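Local coordinates for uncharacterized protein (Staphylococcus aureus subsp. aureus, PDB 3H04) that is of unknown function but has an alpha/beta-hydrolase fold and is probably a serine hydrolase related to feruloyl esterases, at residues 239-244 with 262-267. Numbering follows the deposited sequence.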
loop_
_atom_site.group_PDB
_atom_site.type_symbol
_atom_site.label_atom_id
_atom_site.label_comp_id
_atom_site.label_asym_id
_atom_site.label_seq_id
_atom_site.Cartn_x
_atom_site.Cartn_y
_atom_site.Cartn_z
ATOM N N THR A 239 -13.521 -8.734 6.629
ATOM C CA THR A 239 -13.058 -9.335 7.867
ATOM C C THR A 239 -12.210 -8.215 8.450
ATOM O O THR A 239 -11.389 -7.622 7.715
ATOM C CB THR A 239 -12.173 -10.601 7.602
ATOM O OG1 THR A 239 -12.969 -11.616 6.970
ATOM C CG2 THR A 239 -11.567 -11.192 8.892
ATOM N N PHE A 240 -12.411 -7.934 9.727
ATOM C CA PHE A 240 -11.843 -6.750 10.359
ATOM C C PHE A 240 -11.160 -7.168 11.683
ATOM O O PHE A 240 -11.810 -7.695 12.622
ATOM C CB PHE A 240 -12.945 -5.751 10.611
ATOM C CG PHE A 240 -12.493 -4.372 11.040
ATOM C CD1 PHE A 240 -11.176 -3.919 10.901
ATOM C CD2 PHE A 240 -13.450 -3.500 11.574
ATOM C CE1 PHE A 240 -10.812 -2.599 11.326
ATOM C CE2 PHE A 240 -13.117 -2.187 11.953
ATOM C CZ PHE A 240 -11.769 -1.743 11.832
ATOM N N GLU A 241 -9.863 -6.920 11.727
ATOM C CA GLU A 241 -9.109 -6.906 12.971
ATOM C C GLU A 241 -8.837 -5.485 13.398
ATOM O O GLU A 241 -8.016 -4.738 12.790
ATOM C CB GLU A 241 -7.799 -7.658 12.790
ATOM C CG GLU A 241 -8.010 -9.142 12.546
ATOM C CD GLU A 241 -8.434 -9.830 13.808
ATOM O OE1 GLU A 241 -7.686 -9.724 14.818
ATOM O OE2 GLU A 241 -9.496 -10.490 13.804
ATOM N N ARG A 242 -9.501 -5.136 14.479
ATOM C CA ARG A 242 -9.512 -3.795 15.020
ATOM C C ARG A 242 -8.593 -3.895 16.238
ATOM O O ARG A 242 -8.988 -4.341 17.314
ATOM C CB ARG A 242 -10.960 -3.423 15.370
ATOM C CG ARG A 242 -11.230 -1.982 15.465
ATOM C CD ARG A 242 -12.615 -1.650 16.098
ATOM N NE ARG A 242 -12.494 -0.246 16.403
ATOM C CZ ARG A 242 -12.808 0.735 15.583
ATOM N NH1 ARG A 242 -13.516 0.503 14.481
ATOM N NH2 ARG A 242 -12.554 1.970 15.964
ATOM N N VAL A 243 -7.344 -3.518 16.044
ATOM C CA VAL A 243 -6.295 -3.720 17.034
ATOM C C VAL A 243 -6.310 -2.574 18.041
ATOM O O VAL A 243 -6.338 -1.407 17.658
ATOM C CB VAL A 243 -4.939 -3.845 16.337
ATOM C CG1 VAL A 243 -3.772 -3.972 17.362
ATOM C CG2 VAL A 243 -4.978 -5.031 15.380
ATOM N N ASN A 244 -6.337 -2.924 19.332
ATOM C CA ASN A 244 -6.475 -1.953 20.413
ATOM C C ASN A 244 -5.101 -1.424 20.825
ATOM O O ASN A 244 -4.602 -1.694 21.914
ATOM C CB ASN A 244 -7.243 -2.560 21.600
ATOM C CG ASN A 244 -7.532 -1.538 22.702
ATOM O OD1 ASN A 244 -7.914 -0.374 22.434
ATOM N ND2 ASN A 244 -7.349 -1.964 23.945
ATOM N N TYR A 262 -1.414 -12.292 10.447
ATOM C CA TYR A 262 -0.911 -12.858 9.182
ATOM C C TYR A 262 -1.457 -14.255 8.907
ATOM O O TYR A 262 -1.779 -14.567 7.768
ATOM C CB TYR A 262 0.650 -12.855 9.085
ATOM C CG TYR A 262 1.200 -11.528 8.606
ATOM C CD1 TYR A 262 1.516 -10.507 9.503
ATOM C CD2 TYR A 262 1.343 -11.266 7.251
ATOM C CE1 TYR A 262 1.979 -9.263 9.044
ATOM C CE2 TYR A 262 1.810 -10.025 6.766
ATOM C CZ TYR A 262 2.123 -9.018 7.687
ATOM O OH TYR A 262 2.569 -7.797 7.260
ATOM N N ARG A 263 -1.554 -15.091 9.938
ATOM C CA ARG A 263 -2.179 -16.403 9.773
ATOM C C ARG A 263 -3.658 -16.278 9.430
ATOM O O ARG A 263 -4.126 -17.003 8.590
ATOM C CB ARG A 263 -2.006 -17.266 11.008
ATOM C CG ARG A 263 -0.582 -17.765 11.140
ATOM C CD ARG A 263 -0.483 -18.751 12.274
ATOM N NE ARG A 263 0.903 -19.059 12.615
ATOM C CZ ARG A 263 1.744 -19.773 11.862
ATOM N NH1 ARG A 263 1.380 -20.259 10.680
ATOM N NH2 ARG A 263 2.975 -20.010 12.312
ATOM N N LYS A 264 -4.348 -15.303 10.016
ATOM C CA LYS A 264 -5.725 -15.009 9.638
ATOM C C LYS A 264 -5.852 -14.521 8.177
ATOM O O LYS A 264 -6.845 -14.796 7.522
ATOM C CB LYS A 264 -6.330 -13.943 10.555
ATOM C CG LYS A 264 -6.532 -14.341 11.982
ATOM C CD LYS A 264 -7.116 -13.171 12.724
ATOM C CE LYS A 264 -7.500 -13.536 14.128
ATOM N NZ LYS A 264 -8.817 -14.098 14.117
ATOM N N VAL A 265 -4.832 -13.827 7.686
ATOM C CA VAL A 265 -4.817 -13.405 6.295
ATOM C C VAL A 265 -4.857 -14.628 5.378
ATOM O O VAL A 265 -5.686 -14.720 4.461
ATOM C CB VAL A 265 -3.608 -12.504 5.976
ATOM C CG1 VAL A 265 -3.390 -12.422 4.472
ATOM C CG2 VAL A 265 -3.838 -11.102 6.575
ATOM N N VAL A 266 -3.977 -15.581 5.658
ATOM C CA VAL A 266 -3.918 -16.833 4.910
ATOM C C VAL A 266 -5.230 -17.659 4.946
ATOM O O VAL A 266 -5.628 -18.281 3.933
ATOM C CB VAL A 266 -2.742 -17.672 5.394
ATOM C CG1 VAL A 266 -2.808 -19.135 4.828
ATOM C CG2 VAL A 266 -1.435 -16.966 5.003
ATOM N N ASP A 267 -5.865 -17.672 6.104
ATOM C CA ASP A 267 -7.180 -18.295 6.287
ATOM C C ASP A 267 -8.182 -17.634 5.368
ATOM O O ASP A 267 -8.996 -18.311 4.731
ATOM C CB ASP A 267 -7.707 -18.100 7.705
ATOM C CG ASP A 267 -7.057 -19.008 8.748
ATOM O OD1 ASP A 267 -6.331 -19.971 8.415
ATOM O OD2 ASP A 267 -7.314 -18.728 9.933
#
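Glu241 and Lys264 carry this contact between them, joining strand 238-243, at one border of the central sheet, to helix 256-273, the last helix of the chain. The link is electrostatic but long: Glu241 OE2 stands 3.7 Å from Lys264 NZ, a salt bridge without a hydrogen bond.

Contact through carbon is just as close. Lys264 CE also lies 3.7 Å from Glu241 OE2, and Lys264 CD comes within 3.8 Å of Glu241 CD, so the carboxylate rests against the end of the lysine chain as much as against its ammonium group. The two side chains cross at about a right angle. Lys264 reaches over almost fully extended and turns only at its last bond (chi4 -85°), which swings NZ to the OE2 side of the carboxylate. Glu241 bends at chi2 (-73°), which turns its carboxylate against Lys264 CD and CE.

Beside the bridge Glu241 also touches Ile261 of the same helix, and buried Val265 packs on Phe213 of the adjacent parallel strand 212-217. This is the helix-on-sheet layering of an alpha/beta-hydrolase fold. With both residues partly exposed and the bridge long, the attraction is probably modest and partly screened by solvent, a loose surface tie between helix and edge strand.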